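Local coordinates for protein L-lactate dehydrogenase (PDB 4UUL) that probably catalyses the NADH-dependent reduction of pyruvate to L-lactate or of oxaloacetate to L-malate, as a member of the lactate/malate dehydrogenase superfamily, at residues B[13-16]-B[17-21]; B[48-51]-B[52-56]; B[75-78]-B[79-82]. The protein carries 1 engineered substitution. All coordinates share one frame; numbering follows the deposited sequence.

Contact 1: B[13-16]-B[17-21]; sequences AGQI and GYILS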
ATOM      1  N   ALA B  13      11.146  -9.430   0.447  1.00 16.42           N
ATOM      2  CA  ALA B  13      11.476  -8.724   1.678  1.00 18.37           C
ATOM      3  C   ALA B  13      11.779  -7.246   1.493  1.00 18.38           C
ATOM      4  O   ALA B  13      11.916  -6.506   2.450  1.00 22.87           O
ATOM      5  CB  ALA B  13      12.630  -9.403   2.361  1.00 20.91           C
ATOM      6  N   GLY B  14      11.903  -6.803   0.257  1.00 15.19           N
ATOM      7  CA  GLY B  14      12.207  -5.415   0.020  1.00 15.92           C
ATOM      8  C   GLY B  14      11.007  -4.524   0.132  1.00 16.81           C
ATOM      9  O   GLY B  14       9.878  -4.978   0.396  1.00 16.53           O
ATOM     10  N   GLN B  15      11.207  -3.235  -0.120  1.00 18.67           N
ATOM     11  CA  GLN B  15      10.096  -2.294   0.051  1.00 20.10           C
ATOM     12  C   GLN B  15       8.956  -2.516  -0.948  1.00 15.75           C
ATOM     13  O   GLN B  15       7.795  -2.392  -0.590  1.00 17.12           O
ATOM     14  CB  GLN B  15      10.567  -0.862  -0.003  1.00 28.24           C
ATOM     15  CG  GLN B  15       9.457   0.075   0.423  1.00 38.83           C
ATOM     16  CD  GLN B  15       8.818  -0.307   1.758  1.00 47.26           C
ATOM     17  OE1 GLN B  15       7.622  -0.524   1.830  1.00 52.30           O
ATOM     18  NE2 GLN B  15       9.627  -0.407   2.810  1.00 51.10           N
ATOM     19  N   ILE B  16       9.294  -2.783  -2.223  1.00 14.54           N
ATOM     20  CA  ILE B  16       8.248  -3.056  -3.178  1.00 13.72           C
ATOM     21  C   ILE B  16       7.466  -4.295  -2.723  1.00 14.26           C
ATOM     22  O   ILE B  16       6.218  -4.301  -2.681  1.00 14.58           O
ATOM     23  CB  ILE B  16       8.800  -3.192  -4.590  1.00 14.40           C
ATOM     24  CG1 ILE B  16       9.278  -1.808  -5.088  1.00 14.89           C
ATOM     25  CG2 ILE B  16       7.761  -3.788  -5.486  1.00 15.76           C
ATOM     26  CD1 ILE B  16      10.094  -1.848  -6.388  1.00 17.19           C
ATOM     27  N   GLY B  17       8.173  -5.348  -2.349  1.00 14.18           N
ATOM     28  CA  GLY B  17       7.488  -6.549  -1.942  1.00 14.22           C
ATOM     29  C   GLY B  17       6.548  -6.361  -0.769  1.00 13.73           C
ATOM     30  O   GLY B  17       5.467  -6.962  -0.690  1.00 14.20           O
ATOM     31  N   TYR B  18       7.012  -5.553   0.164  1.00 13.61           N
ATOM     32  CA  TYR B  18       6.251  -5.251   1.380  1.00 14.29           C
ATOM     33  C   TYR B  18       4.897  -4.647   0.975  1.00 13.21           C
ATOM     34  O   TYR B  18       3.822  -5.056   1.476  1.00 15.03           O
ATOM     35  CB  TYR B  18       7.040  -4.278   2.220  1.00 15.77           C
ATOM     36  CG  TYR B  18       6.422  -3.865   3.538  1.00 15.25           C
ATOM     37  CD1 TYR B  18       6.373  -4.730   4.617  1.00 16.95           C
ATOM     38  CD2 TYR B  18       5.956  -2.613   3.723  1.00 16.01           C
ATOM     39  CE1 TYR B  18       5.844  -4.348   5.849  1.00 16.82           C
ATOM     40  CE2 TYR B  18       5.459  -2.208   4.929  1.00 16.81           C
ATOM     41  CZ  TYR B  18       5.402  -3.071   5.982  1.00 15.63           C
ATOM     42  OH  TYR B  18       4.945  -2.596   7.165  1.00 16.68           O
ATOM     43  N   ILE B  19       4.928  -3.613   0.139  1.00 12.79           N
ATOM     44  CA  ILE B  19       3.712  -2.916  -0.226  1.00 12.95           C
ATOM     45  C   ILE B  19       2.844  -3.797  -1.157  1.00 13.30           C
ATOM     46  O   ILE B  19       1.622  -3.842  -1.040  1.00 13.56           O
ATOM     47  CB  ILE B  19       3.991  -1.510  -0.846  1.00 15.05           C
ATOM     48  CG1 ILE B  19       4.790  -0.650   0.120  1.00 17.94           C
ATOM     49  CG2 ILE B  19       2.713  -0.850  -1.280  1.00 15.89           C
ATOM     50  CD1 ILE B  19       5.334   0.611  -0.453  1.00 20.01           C
ATOM     51  N   LEU B  20       3.498  -4.357  -2.168  1.00 12.57           N
ATOM     52  CA  LEU B  20       2.794  -5.175  -3.131  1.00 12.82           C
ATOM     53  C   LEU B  20       2.037  -6.338  -2.505  1.00 12.52           C
ATOM     54  O   LEU B  20       0.898  -6.624  -2.869  1.00 13.80           O
ATOM     55  CB  LEU B  20       3.818  -5.655  -4.150  1.00 14.79           C
ATOM     56  CG  LEU B  20       3.400  -6.437  -5.345  1.00 16.40           C
ATOM     57  CD1 LEU B  20       2.400  -5.651  -6.216  1.00 16.78           C
ATOM     58  CD2 LEU B  20       4.667  -6.840  -6.158  1.00 18.76           C
ATOM     59  N   SER B  21       2.693  -7.034  -1.606  1.00 12.59           N
ATOM     60  CA  SER B  21       2.039  -8.148  -0.944  0.80 14.00           C
ATOM     61  C   SER B  21       0.798  -7.714  -0.192  1.00 12.30           C
ATOM     62  O   SER B  21      -0.230  -8.355  -0.316  1.00 13.46           O
ATOM     63  CB  SER B  21       3.002  -8.890  -0.017  0.80 16.18           C
ATOM     64  OG  SER B  21       3.494  -8.045   1.013  0.80 16.61           O
TER
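Tyr18 N donates to Gly14 O at 2.9 Å and so closes the first turn of helix 15-25 onto its N-cap residue, Gly14. Two more bonds of the same spacing follow: Ile19 N reaches Gln15 O at 3.2 Å, and Leu20 N reaches Ile16 O at 2.8 Å with an N-H...acceptor angle of 166°. Gly17 O is met by Ser21 N in the same way; Ser21 OG, in a side chain modelled in two conformers, lies near Gly17 O and Tyr18 O, its proton assignable to neither. The chain of Gln15 leaves with CG anti to the backbone N and then folds at chi2 (51°), which swings the amide along the helix toward the next turn. Its OE1 lies 3.3 Å from Tyr18 CD2, approaching the ring obliquely, and equally close to Ile19 CG1. Amide and ring run alongside each other, their planes 78° apart. Farther round the helix, Ile16 CG2 and Leu20 CD2 make a loose apolar pair at 4.4 Å. Gly14 and Gly17, with Gly11, form the GxxGxxG fingerprint of a Rossmann dinucleotide-binding unit, and in another structure of this protein Gln15 and Ile16 contact NADH. Tyr18 OH is held by Glu55 OE2 and by Ala242 N of the second subunit, while Ala13 N is bonded to Asp41 OD2. The helix is the crossover between strands 5-10 and 35-40: Leu20 packs on strand 5-10, Tyr18 faces helix 46-57, and Ile16 and Ile19 rest against helix 242-257 of the same chain.

Contact 2: B[48-51]-B[52-56]; sequences RLTA and LTMEL
Residues 48-51 and 52-56 are consecutive turns of helix 46-57, joined by four backbone bonds of regular spacing, from Leu52 N to Arg48 O (3.0 Å) through to Glu55 N to Ala51 O (3.1 Å). Thr50 O accepts Met54 N at 2.9 Å, with Thr53 OG1 at the same distance, although the single proton of that hydroxyl may go to another acceptor instead. A chi1 of 66° turns it back on the preceding turn, setting OG1 between the backbone N and the carbonyl carbon and leaving CG2 3.5 Å from Leu49 O. The helix is the second crossover of the Rossmann fold, running from strand 35-40 to strand 64-70, and Leu49 and Thr53 pack on both strands. Arg48, at the start of this stretch, contacts NADH in another structure of the protein. A meeting of Leu49 CD1 with Leu52 CD2 is uncertain, because Leu52 is modelled in two conformers. On another side of the helix Met54 CG rests 3.3 Å from Thr50 O, and SD touches Thr50 CG2 more loosely. Thr50 OG1 is itself bonded to Met46 O, one turn earlier. Glu55 OE2 is bonded to Tyr18 OH, and OE1 to Ser243 OG and Ala241 N of the second subunit.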
ATOM      1  N   ARG B  48      13.534 -10.392   7.693  1.00 22.20           N
ATOM      2  CA  ARG B  48      12.664  -9.338   7.209  1.00 22.94           C
ATOM      3  C   ARG B  48      11.429  -9.935   6.504  1.00 21.64           C
ATOM      4  O   ARG B  48      10.321  -9.394   6.562  1.00 21.77           O
ATOM      5  CB  ARG B  48      13.450  -8.399   6.301  1.00 26.96           C
ATOM      6  CG  ARG B  48      12.902  -6.982   6.300  1.00 39.40           C
ATOM      7  CD  ARG B  48      13.740  -6.041   5.503  1.00 48.64           C
ATOM      8  NE  ARG B  48      12.918  -4.994   4.906  1.00 53.78           N
ATOM      9  CZ  ARG B  48      13.214  -4.375   3.762  1.00 58.03           C
ATOM     10  NH1 ARG B  48      14.306  -4.716   3.080  1.00 58.94           N
ATOM     11  NH2 ARG B  48      12.406  -3.437   3.280  1.00 58.87           N
ATOM     12  N   LEU B  49      11.607 -11.069   5.839  1.00 19.96           N
ATOM     13  CA  LEU B  49      10.460 -11.685   5.213  1.00 20.69           C
ATOM     14  C   LEU B  49       9.484 -12.213   6.257  1.00 19.56           C
ATOM     15  O   LEU B  49       8.256 -12.067   6.099  1.00 20.46           O
ATOM     16  CB  LEU B  49      10.883 -12.792   4.238  1.00 24.74           C
ATOM     17  CG  LEU B  49       9.758 -13.283   3.334  1.00 25.05           C
ATOM     18  CD1 LEU B  49       8.944 -12.141   2.688  1.00 24.57           C
ATOM     19  CD2 LEU B  49      10.384 -14.137   2.283  1.00 28.94           C
ATOM     20  N   THR B  50      10.006 -12.774   7.350  1.00 19.48           N
ATOM     21  CA  THR B  50       9.170 -13.213   8.441  1.00 21.49           C
ATOM     22  C   THR B  50       8.377 -12.019   8.997  1.00 20.31           C
ATOM     23  O   THR B  50       7.171 -12.135   9.263  1.00 20.86           O
ATOM     24  CB  THR B  50       9.979 -13.901   9.516  1.00 23.15           C
ATOM     25  OG1 THR B  50      10.539 -15.098   8.964  1.00 26.70           O
ATOM     26  CG2 THR B  50       9.103 -14.266  10.714  1.00 26.93           C
ATOM     27  N   ALA B  51       9.044 -10.876   9.171  1.00 19.96           N
ATOM     28  CA  ALA B  51       8.347  -9.677   9.618  1.00 20.59           C
ATOM     29  C   ALA B  51       7.203  -9.308   8.675  1.00 18.24           C
ATOM     30  O   ALA B  51       6.128  -8.923   9.128  1.00 18.56           O
ATOM     31  CB  ALA B  51       9.298  -8.501   9.757  1.00 23.84           C
ATOM     32  N   LEU B  52       7.430  -9.381   7.370  0.85 18.78           N
ATOM     33  CA  LEU B  52       6.371  -9.103   6.383  0.85 17.76           C
ATOM     34  C   LEU B  52       5.188 -10.032   6.617  0.85 16.90           C
ATOM     35  O   LEU B  52       4.055  -9.604   6.661  0.85 17.71           O
ATOM     36  CB  LEU B  52       6.882  -9.191   4.925  0.85 19.11           C
ATOM     37  CG  LEU B  52       5.771  -9.455   3.881  0.85 19.37           C
ATOM     38  CD1 LEU B  52       4.867  -8.295   3.843  0.85 21.76           C
ATOM     39  CD2 LEU B  52       6.407  -9.654   2.506  0.85 22.25           C
ATOM     40  N   THR B  53       5.457 -11.329   6.736  1.00 17.27           N
ATOM     41  CA  THR B  53       4.354 -12.260   6.881  1.00 18.35           C
ATOM     42  C   THR B  53       3.596 -12.035   8.173  1.00 17.40           C
ATOM     43  O   THR B  53       2.376 -12.234   8.222  1.00 16.15           O
ATOM     44  CB  THR B  53       4.743 -13.722   6.713  1.00 19.78           C
ATOM     45  OG1 THR B  53       5.605 -14.124   7.761  1.00 21.54           O
ATOM     46  CG2 THR B  53       5.413 -13.941   5.361  1.00 21.60           C
ATOM     47  N   MET B  54       4.291 -11.606   9.220  1.00 17.06           N
ATOM     48  CA  MET B  54       3.596 -11.333  10.475  1.00 17.02           C
ATOM     49  C   MET B  54       2.626 -10.152  10.274  1.00 15.98           C
ATOM     50  O   MET B  54       1.504 -10.150  10.828  1.00 16.75           O
ATOM     51  CB  MET B  54       4.613 -10.986  11.507  1.00 18.44           C
ATOM     52  CG  MET B  54       5.379 -12.166  12.039  1.00 20.52           C
ATOM     53  SD  MET B  54       6.810 -11.691  13.084  1.00 28.57           S
ATOM     54  CE  MET B  54       6.038 -11.483  14.665  1.00 32.22           C
ATOM     55  N   GLU B  55       3.035  -9.119   9.545  1.00 15.17           N
ATOM     56  CA  GLU B  55       2.117  -8.025   9.254  1.00 15.17           C
ATOM     57  C   GLU B  55       0.987  -8.435   8.365  1.00 15.15           C
ATOM     58  O   GLU B  55      -0.167  -7.997   8.606  1.00 15.37           O
ATOM     59  CB  GLU B  55       2.819  -6.781   8.739  1.00 17.37           C
ATOM     60  CG  GLU B  55       3.613  -6.089   9.820  1.00 17.73           C
ATOM     61  CD  GLU B  55       3.912  -4.668   9.446  1.00 17.19           C
ATOM     62  OE1 GLU B  55       2.973  -3.826   9.469  1.00 16.94           O
ATOM     63  OE2 GLU B  55       5.074  -4.374   9.063  1.00 18.12           O
ATOM     64  N   LEU B  56       1.250  -9.294   7.385  1.00 14.04           N
ATOM     65  CA  LEU B  56       0.139  -9.800   6.579  1.00 14.96           C
ATOM     66  C   LEU B  56      -0.878 -10.506   7.457  1.00 15.25           C
ATOM     67  O   LEU B  56      -2.081 -10.262   7.353  1.00 15.12           O
ATOM     68  CB  LEU B  56       0.631 -10.743   5.497  1.00 14.94           C
ATOM     69  CG  LEU B  56       1.488 -10.185   4.384  1.00 15.04           C
ATOM     70  CD1 LEU B  56       2.012 -11.332   3.506  1.00 16.96           C
ATOM     71  CD2 LEU B  56       0.676  -9.252   3.507  1.00 15.66           C
TER

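Contact 3: B[75-78]-B[79-82]; sequences AAFK and DIDC
Phe77, Lys78, Asp79 and Ile80 form a type II beta turn in which Ile80 N returns to Phe77 O at 3.4 Å, a weak hydrogen bond though a fairly straight one at 160°. The chain leaves helical geometry at Lys78, and Asp79, at the third position of the turn, takes the positive phi (59°) that such a turn requires. Across the turn the packing is carried by Ile80, whose CB is directed back at the helix end. With chi1 at 62°, CG1 is placed in the crowded position between backbone N and carbonyl carbon. CG1 consequently sits 3.4 Å from Phe77 O, while the other branch, CG2, lies 3.5 Å from Ala76 O. The last two carbonyls of the helix are therefore covered by aliphatic carbon. Beyond them Ile80 CD1 reaches the ring of Phe77 obliquely, 4.2 Å from CD2. The exposed side of the turn is different in kind. Lys78 and Asp79 run side by side and point the same way, with Asp79 OD2 3.7 Å from Lys78 CG. Their charged ends, Lys78 NZ and Asp79 OD2, stay 5.2 Å apart, which allows at most a longer-range attraction. The turn ends the short helix 73-77 and redirects the chain into strand 82-85, the neighbour of strand 5-10 in the parallel sheet. Just before that strand, Asp81 forms a salt bridge with Lys120. Phe77 and Ile80 both touch Leu8 of strand 5-10 and Leu115 of helix 97-118, so the turn packs between that strand and that helix.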
ATOM      1  N   ALA B  75       9.376 -24.199  -4.166  1.00 21.22           N
ATOM      2  CA  ALA B  75       8.264 -23.763  -3.346  1.00 21.54           C
ATOM      3  C   ALA B  75       7.707 -22.418  -3.848  1.00 20.56           C
ATOM      4  O   ALA B  75       6.517 -22.137  -3.717  1.00 21.39           O
ATOM      5  CB  ALA B  75       8.704 -23.651  -1.909  1.00 23.03           C
ATOM      6  N   ALA B  76       8.578 -21.556  -4.360  1.00 19.60           N
ATOM      7  CA  ALA B  76       8.184 -20.236  -4.797  1.00 18.56           C
ATOM      8  C   ALA B  76       7.425 -20.265  -6.121  1.00 18.22           C
ATOM      9  O   ALA B  76       6.508 -19.482  -6.320  1.00 18.27           O
ATOM     10  CB  ALA B  76       9.412 -19.367  -4.916  1.00 19.19           C
ATOM     11  N   PHE B  77       7.810 -21.164  -7.024  1.00 18.61           N
ATOM     12  CA  PHE B  77       7.276 -21.147  -8.390  1.00 18.05           C
ATOM     13  C   PHE B  77       6.179 -22.187  -8.641  1.00 17.36           C
ATOM     14  O   PHE B  77       5.515 -22.151  -9.657  1.00 19.66           O
ATOM     15  CB  PHE B  77       8.389 -21.323  -9.450  1.00 17.79           C
ATOM     16  CG  PHE B  77       9.314 -20.118  -9.591  1.00 18.17           C
ATOM     17  CD1 PHE B  77      10.407 -19.970  -8.759  1.00 18.39           C
ATOM     18  CD2 PHE B  77       9.081 -19.137 -10.534  1.00 17.95           C
ATOM     19  CE1 PHE B  77      11.247 -18.897  -8.871  1.00 17.58           C
ATOM     20  CE2 PHE B  77       9.940 -18.061 -10.640  1.00 17.97           C
ATOM     21  CZ  PHE B  77      10.998 -17.939  -9.815  1.00 17.94           C
ATOM     22  N   LYS B  78       6.001 -23.129  -7.723  1.00 20.54           N
ATOM     23  CA  LYS B  78       5.098 -24.260  -7.936  1.00 22.15           C
ATOM     24  C   LYS B  78       3.649 -23.827  -8.160  1.00 21.20           C
ATOM     25  O   LYS B  78       3.005 -23.250  -7.290  1.00 22.22           O
ATOM     26  CB  LYS B  78       5.191 -25.273  -6.804  1.00 26.64           C
ATOM     27  CG  LYS B  78       4.385 -26.513  -7.083  1.00 33.06           C
ATOM     28  CD  LYS B  78       4.646 -27.576  -6.020  1.00 45.98           C
ATOM     29  CE  LYS B  78       3.800 -28.827  -6.255  1.00 51.28           C
ATOM     30  NZ  LYS B  78       4.096 -29.931  -5.280  1.00 56.37           N
ATOM     31  N   ASP B  79       3.153 -24.115  -9.345  1.00 21.37           N
ATOM     32  CA  ASP B  79       1.758 -23.946  -9.728  1.00 21.58           C
ATOM     33  C   ASP B  79       1.284 -22.501  -9.598  1.00 20.81           C
ATOM     34  O   ASP B  79       0.079 -22.258  -9.388  1.00 21.66           O
ATOM     35  CB  ASP B  79       0.845 -24.916  -8.967  1.00 24.27           C
ATOM     36  CG  ASP B  79       1.171 -26.383  -9.247  1.00 30.06           C
ATOM     37  OD1 ASP B  79       1.636 -26.692 -10.355  1.00 34.63           O
ATOM     38  OD2 ASP B  79       0.948 -27.225  -8.372  1.00 33.88           O
ATOM     39  N   ILE B  80       2.175 -21.543  -9.816  1.00 18.77           N
ATOM     40  CA  ILE B  80       1.765 -20.148  -9.781  1.00 17.49           C
ATOM     41  C   ILE B  80       0.941 -19.739 -10.997  1.00 17.20           C
ATOM     42  O   ILE B  80       1.174 -20.229 -12.101  1.00 18.03           O
ATOM     43  CB  ILE B  80       2.941 -19.189  -9.516  1.00 16.90           C
ATOM     44  CG1 ILE B  80       3.995 -19.276 -10.632  1.00 16.29           C
ATOM     45  CG2 ILE B  80       3.524 -19.472  -8.127  1.00 18.88           C
ATOM     46  CD1 ILE B  80       4.986 -18.157 -10.569  1.00 17.10           C
ATOM     47  N   ASP B  81       0.019 -18.796 -10.787  1.00 16.68           N
ATOM     48  CA  ASP B  81      -0.810 -18.170 -11.822  1.00 16.77           C
ATOM     49  C   ASP B  81      -0.201 -16.867 -12.385  1.00 16.62           C
ATOM     50  O   ASP B  81      -0.399 -16.520 -13.530  1.00 16.68           O
ATOM     51  CB  ASP B  81      -2.181 -17.839 -11.247  1.00 17.67           C
ATOM     52  CG  ASP B  81      -2.957 -19.094 -10.897  1.00 18.20           C
ATOM     53  OD1 ASP B  81      -3.420 -19.784 -11.820  1.00 21.19           O
ATOM     54  OD2 ASP B  81      -3.085 -19.380  -9.709  1.00 19.24           O
ATOM     55  N   CYS B  82       0.513 -16.145 -11.547  1.00 15.08           N
ATOM     56  CA  CYS B  82       1.217 -14.945 -12.007  1.00 15.39           C
ATOM     57  C   CYS B  82       2.457 -14.664 -11.133  1.00 13.70           C
ATOM     58  O   CYS B  82       2.581 -15.221 -10.031  1.00 14.96           O
ATOM     59  CB  CYS B  82       0.308 -13.714 -12.163  1.00 16.14           C
ATOM     60  SG  CYS B  82      -0.287 -13.041 -10.610  1.00 16.47           S
TER

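All three contacts belong to the Rossmann framework of the NAD-binding domain. Contacts 1 and 2 are helical turns in adjoining crossovers; they touch each other and both reach the second subunit. Contact 1 holds Gln15 and Ile16 and contact 2 holds Arg48, which meet NADH in another structure of this protein. Contact 1 is partly buried and glycine-rich, whereas contact 2 is mostly buried, with Leu49 and Leu56 on the sheet, Leu52 against helix 15-25 and a glutamate at the subunit interface. Contact 3 stands apart, its centre about 18 Å and 19 Å from theirs. It replaces continuous helical bonding with one weak turn bond, pairing an apolar core face with a charged surface.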